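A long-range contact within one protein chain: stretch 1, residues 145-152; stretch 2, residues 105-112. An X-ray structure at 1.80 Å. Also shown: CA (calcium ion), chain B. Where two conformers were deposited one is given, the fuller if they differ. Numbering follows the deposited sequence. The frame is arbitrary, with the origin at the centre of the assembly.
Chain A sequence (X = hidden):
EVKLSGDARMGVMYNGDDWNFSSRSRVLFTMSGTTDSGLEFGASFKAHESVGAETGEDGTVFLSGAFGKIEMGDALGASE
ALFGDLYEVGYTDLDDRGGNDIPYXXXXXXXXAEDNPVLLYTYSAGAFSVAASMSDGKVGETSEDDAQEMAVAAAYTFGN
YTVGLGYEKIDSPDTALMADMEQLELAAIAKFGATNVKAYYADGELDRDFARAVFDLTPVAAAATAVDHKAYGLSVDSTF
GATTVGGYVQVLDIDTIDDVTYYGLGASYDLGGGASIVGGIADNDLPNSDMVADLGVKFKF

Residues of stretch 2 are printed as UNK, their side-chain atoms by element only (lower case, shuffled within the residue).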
ATOM      1  N   ASP A 145      23.999   4.371 -17.863  1.00 24.45           N
ATOM      2  CA  ASP A 145      23.290   4.796 -19.055  1.00 23.62           C
ATOM      3  C   ASP A 145      22.111   3.950 -19.369  1.00 31.40           C
ATOM      4  O   ASP A 145      22.186   2.723 -19.276  1.00 27.58           O
ATOM      5  CB  ASP A 145      24.140   4.775 -20.316  1.00 27.22           C
ATOM      6  CG  ASP A 145      25.212   5.868 -20.406  1.00 43.72           C
ATOM      7  OD1 ASP A 145      24.970   6.994 -19.974  1.00 55.35           O
ATOM      8  OD2 ASP A 145      26.291   5.605 -20.941  1.00 70.49           O
ATOM      9  N   ASP A 146      21.018   4.602 -19.760  1.00 23.66           N
ATOM     10  CA  ASP A 146      19.782   3.895 -20.045  1.00 18.81           C
ATOM     11  C   ASP A 146      19.426   4.301 -21.449  1.00 10.77           C
ATOM     12  O   ASP A 146      20.042   5.183 -22.050  1.00 22.23           O
ATOM     13  CB  ASP A 146      18.668   4.336 -19.018  1.00 21.54           C
ATOM     14  CG  ASP A 146      17.483   3.387 -18.843  1.00 31.62           C
ATOM     15  OD1 ASP A 146      17.372   2.413 -19.583  1.00 34.30           O
ATOM     16  OD2 ASP A 146      16.651   3.583 -17.962  1.00 26.76           O
ATOM     17  N   ALA A 147      18.459   3.602 -22.057  1.00 16.46           N
ATOM     18  CA  ALA A 147      17.835   4.083 -23.292  1.00 23.36           C
ATOM     19  C   ALA A 147      17.167   5.430 -22.930  1.00 25.54           C
ATOM     20  O   ALA A 147      16.817   5.624 -21.753  1.00 21.29           O
ATOM     21  CB  ALA A 147      16.739   3.137 -23.753  1.00 18.36           C
ATOM     22  N   GLN A 148      16.996   6.367 -23.833  1.00 20.67           N
ATOM     23  CA  GLN A 148      16.370   7.615 -23.455  1.00 21.13           C
ATOM     24  C   GLN A 148      15.232   7.865 -24.397  1.00 28.17           C
ATOM     25  O   GLN A 148      15.459   7.748 -25.600  1.00 24.20           O
ATOM     26  CB  GLN A 148      17.374   8.664 -23.558  1.00 21.13           C
ATOM     27  CG  GLN A 148      16.726   9.969 -23.172  1.00 25.80           C
ATOM     28  CD  GLN A 148      17.743  11.060 -23.026  1.00 34.87           C
ATOM     29  OE1 GLN A 148      17.559  11.986 -22.245  1.00 38.87           O
ATOM     30  NE2 GLN A 148      18.902  11.011 -23.673  1.00 47.02           N
ATOM     31  N   GLU A 149      14.024   8.196 -23.931  1.00 17.81           N
ATOM     32  CA  GLU A 149      12.913   8.402 -24.843  1.00 17.51           C
ATOM     33  C   GLU A 149      12.614   9.888 -24.912  1.00 20.63           C
ATOM     34  O   GLU A 149      13.029  10.622 -23.996  1.00 18.55           O
ATOM     35  CB  GLU A 149      11.672   7.685 -24.382  1.00 19.12           C
ATOM     36  CG  GLU A 149      11.237   8.064 -22.960  1.00 18.36           C
ATOM     37  CD  GLU A 149      10.075   7.285 -22.397  1.00 20.39           C
ATOM     38  OE1 GLU A 149       9.597   6.341 -23.036  1.00 21.55           O
ATOM     39  OE2 GLU A 149       9.654   7.623 -21.286  1.00 21.49           O
ATOM     40  N   MET A 150      11.964  10.288 -25.997  1.00 18.17           N
ATOM     41  CA  MET A 150      11.574  11.691 -26.215  1.00 20.14           C
ATOM     42  C   MET A 150      10.450  11.729 -27.203  1.00 28.58           C
ATOM     43  O   MET A 150      10.384  10.884 -28.096  1.00 27.20           O
ATOM     44  CB  MET A 150      12.615  12.561 -26.864  1.00 27.78           C
ATOM     45  CG  MET A 150      13.822  12.846 -26.047  1.00 64.16           C
ATOM     46  SD  MET A 150      15.225  12.986 -27.175  1.00 78.93           S
ATOM     47  CE  MET A 150      16.334  13.658 -25.960  1.00 70.32           C
ATOM     48  N   ALA A 151       9.555  12.710 -27.131  1.00 21.76           N
ATOM     49  CA  ALA A 151       8.490  12.832 -28.112  1.00 22.34           C
ATOM     50  C   ALA A 151       8.023  14.291 -28.097  1.00 22.98           C
ATOM     51  O   ALA A 151       8.296  15.054 -27.136  1.00 20.23           O
ATOM     52  CB  ALA A 151       7.309  11.959 -27.765  1.00 15.31           C
ATOM     53  N   VAL A 152       7.439  14.683 -29.211  1.00 21.53           N
ATOM     54  CA  VAL A 152       6.890  16.024 -29.366  1.00 23.07           C
ATOM     55  C   VAL A 152       5.580  15.795 -30.138  1.00 29.71           C
ATOM     56  O   VAL A 152       5.472  14.862 -30.951  1.00 27.21           O
ATOM     57  CB  VAL A 152       7.910  17.002 -30.149  1.00 25.13           C
ATOM     58  CG1 VAL A 152       9.194  17.179 -29.349  0.53 28.48           C
ATOM     59  CG2 VAL A 152       8.235  16.454 -31.528  0.53 23.43           C
ATOM     60  N   UNK A 105       5.075   4.628 -28.895  1.00 19.68           N
ATOM     61  CA  UNK A 105       6.416   4.155 -28.636  1.00 27.46           C
ATOM     62  C   UNK A 105       6.948   4.574 -27.274  1.00 24.74           C
ATOM     63  O   UNK A 105       7.697   3.808 -26.669  1.00 18.69           O
ATOM     64  c   UNK A 105       9.634   4.980 -30.888  1.00 19.57           C
ATOM     65  c   UNK A 105       8.960   2.722 -30.066  1.00 22.08           C
ATOM     66  c   UNK A 105       8.881   4.228 -29.808  1.00 23.54           C
ATOM     67  c   UNK A 105       7.368   4.662 -29.780  1.00 24.81           C
ATOM     68  N   UNK A 106       6.643   5.776 -26.725  1.00 22.99           N
ATOM     69  CA  UNK A 106       7.285   6.234 -25.491  1.00 22.98           C
ATOM     70  C   UNK A 106       6.260   6.559 -24.388  1.00 18.20           C
ATOM     71  O   UNK A 106       5.050   6.527 -24.664  1.00 21.22           O
ATOM     72  o   UNK A 106       7.360   8.628 -26.017  1.00 25.92           O
ATOM     73  c   UNK A 106       8.213   7.495 -25.782  1.00 29.35           C
ATOM     74  c   UNK A 106       9.206   7.258 -26.967  1.00 19.42           C
ATOM     75  N   UNK A 107       6.747   6.858 -23.166  1.00 17.26           N
ATOM     76  CA  UNK A 107       5.940   7.266 -22.020  1.00 18.97           C
ATOM     77  C   UNK A 107       5.092   6.107 -21.604  1.00 27.01           C
ATOM     78  O   UNK A 107       5.248   4.983 -22.093  1.00 22.34           O
ATOM     79  N   UNK A 108       4.243   6.375 -20.628  1.00 18.09           N
ATOM     80  CA  UNK A 108       3.303   5.393 -20.121  1.00 14.02           C
ATOM     81  C   UNK A 108       3.975   4.049 -19.790  1.00 16.56           C
ATOM     82  O   UNK A 108       3.630   2.974 -20.310  1.00 19.46           O
ATOM     83  c   UNK A 108       0.970   4.463 -20.567  1.00 20.04           C
ATOM     84  o   UNK A 108       0.809   4.404 -19.350  1.00 22.75           O
ATOM     85  c   UNK A 108       2.200   5.147 -21.139  1.00 14.02           C
ATOM     86  o   UNK A 108       0.107   4.017 -21.336  1.00 21.20           O
ATOM     87  N   UNK A 109       5.004   4.224 -18.950  1.00 18.15           N
ATOM     88  CA  UNK A 109       5.768   3.142 -18.337  1.00 24.76           C
ATOM     89  C   UNK A 109       6.744   2.426 -19.282  1.00 28.53           C
ATOM     90  O   UNK A 109       7.206   1.339 -18.945  1.00 24.18           O
ATOM     91  o   UNK A 109       2.145   1.089 -16.833  1.00 42.26           O
ATOM     92  c   UNK A 109       3.026   1.543 -16.107  1.00 35.83           C
ATOM     93  c   UNK A 109       4.838   2.086 -17.736  1.00 23.74           C
ATOM     94  o   UNK A 109       3.256   1.152 -14.961  1.00 50.54           O
ATOM     95  c   UNK A 109       3.908   2.628 -16.673  1.00 39.02           C
ATOM     96  N   UNK A 110       7.103   2.971 -20.449  1.00 23.57           N
ATOM     97  CA  UNK A 110       8.155   2.407 -21.319  1.00 25.84           C
ATOM     98  C   UNK A 110       9.486   2.403 -20.560  1.00 30.43           C
ATOM     99  O   UNK A 110      10.153   1.367 -20.458  1.00 24.85           O
ATOM    100  n   UNK A 110       7.761   1.560 -25.089  1.00 27.06           N
ATOM    101  c   UNK A 110       9.331   2.735 -23.630  1.00 23.85           C
ATOM    102  n   UNK A 110       6.552  -0.306 -24.560  1.00 34.29           N
ATOM    103  c   UNK A 110       6.700   0.782 -25.281  1.00 24.00           C
ATOM    104  c   UNK A 110       8.837   1.353 -24.129  1.00 24.89           C
ATOM    105  c   UNK A 110       8.293   3.237 -22.614  1.00 21.39           C
ATOM    106  n   UNK A 110       5.789   1.055 -26.214  1.00 26.57           N
ATOM    107  N   UNK A 111       9.906   3.519 -19.969  1.00 17.88           N
ATOM    108  CA  UNK A 111      11.127   3.587 -19.208  1.00 18.66           C
ATOM    109  C   UNK A 111      10.946   3.974 -17.755  1.00 19.35           C
ATOM    110  O   UNK A 111      11.908   3.983 -16.975  1.00 18.67           O
ATOM    111  c   UNK A 111      12.045   4.566 -19.883  1.00 19.31           C
ATOM    112  c   UNK A 111      13.420   5.214 -21.853  1.00 28.02           C
ATOM    113  c   UNK A 111      12.619   4.132 -21.215  1.00 24.75           C
ATOM    114  c   UNK A 111      13.537   2.974 -20.955  1.00 33.78           C
ATOM    115  N   UNK A 112       9.719   4.309 -17.332  1.00 18.03           N
ATOM    116  CA  UNK A 112       9.477   4.761 -15.965  1.00 18.21           C
ATOM    117  C   UNK A 112       9.778   3.593 -15.035  1.00 16.40           C
ATOM    118  O   UNK A 112       9.346   2.473 -15.328  1.00 21.37           O
ATOM    119  c   UNK A 112       7.997   5.189 -15.819  1.00 20.52           C
ATOM    120  c   UNK A 112       7.735   5.930 -14.527  1.00 16.54           C
ATOM    121  o   UNK A 112       7.704   5.953 -16.987  1.00 21.48           O
TER
HETATM  122 CA    CA B 302      -0.745   3.977 -23.412  1.00 21.26          CA
HETATM  123  O   HOH W   1       8.225   5.830 -19.803  1.00 20.42           O
HETATM  124  O   HOH W   2      14.414   2.578 -16.803  1.00 24.59           O
HETATM  125  O   HOH W   3      -2.923   3.492 -22.765  1.00 20.86           O
HETATM  126  O   HOH W   4      -1.780   3.908 -25.446  1.00 18.77           O
HETATM  127  O   HOH W   5       1.293   3.364 -24.576  1.00 20.83           O
HETATM  128  O   HOH W   6      -0.896   1.607 -23.407  1.00 22.54           O

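Position 105 carries four side-chain carbons, forked at the second, and the side chain comes no nearer than 6.6 Å to stretch 1. This fork identifies leucine, L105, which is buried without taking part in the contact. At position 106 the CB bears one oxygen and one carbon and lies 3.3 Å from E149 OE1; the pattern is that of threonine. T106 points toward stretch 1, where its OG1 lies 3.8 Å from A151 CB; the hydroxyl is hydrogen-bonded elsewhere in the structure.

Position 107 has no side-chain atoms and is therefore glycine. Its phi of 67° suits that residue, and G107 N donates a nearly straight hydrogen bond to E149 OE1 (2.9 Å, 167°). Position 108 has two side-chain carbons, the second carrying two oxygens: an aspartate. The end of D108 leads away from stretch 1, and its OD2 binds the calcium ion CA at 2.2 Å, alongside four waters and two atoms from elsewhere in the structure. One carbon longer, position 109 has three carbons ending in two oxygens, which makes it glutamate; E109 is exposed and points away.

At position 110 three carbons, of which CB approaches E149 OE1 at 3.4 Å, lead to a nitrogen and then to a carbon bearing two more nitrogens, the guanidinium of arginine. Beyond CB the side chain of R110 turns away, and its NE donates to L105 O at 2.7 Å. The type I' turn from G107 to R110 is closed by R110 N donating to G107 O (3.2 Å).

Position 111 again shows four carbons forked at the second, packed on A147 and E149: leucine. L111 CD1 lies 3.4 Å from A147 O and 3.8 Å from E149 CG, while CD2 is 4.3 Å from A147 CB. Position 112 repeats the CB with one oxygen and one carbon, so it is threonine; T112 points away from stretch 1.

The contact centres on buried E149, whose OE1 bonds the turn directly and whose OE2 reaches the residues after it through water 1. E149 OE1 accepts a hydrogen bond from G107 N, while E149 OE2 accepts one from water 1 at 2.7 Å. That water also accepts from L111 N and donates to T112 OG1, each at 2.9 Å, so it ties the glutamate to the residues following the turn. L111 adds an apolar patch over A147 and the aliphatic part of E149. Water 2 provides a second bridge, donating to L111 O (2.9 Å) and D146 OD2 (2.7 Å). Polar anchoring and leucine packing thus together hold the irregular segment against the start of the strand.

Stretch 2 105-112: LTGDERLT
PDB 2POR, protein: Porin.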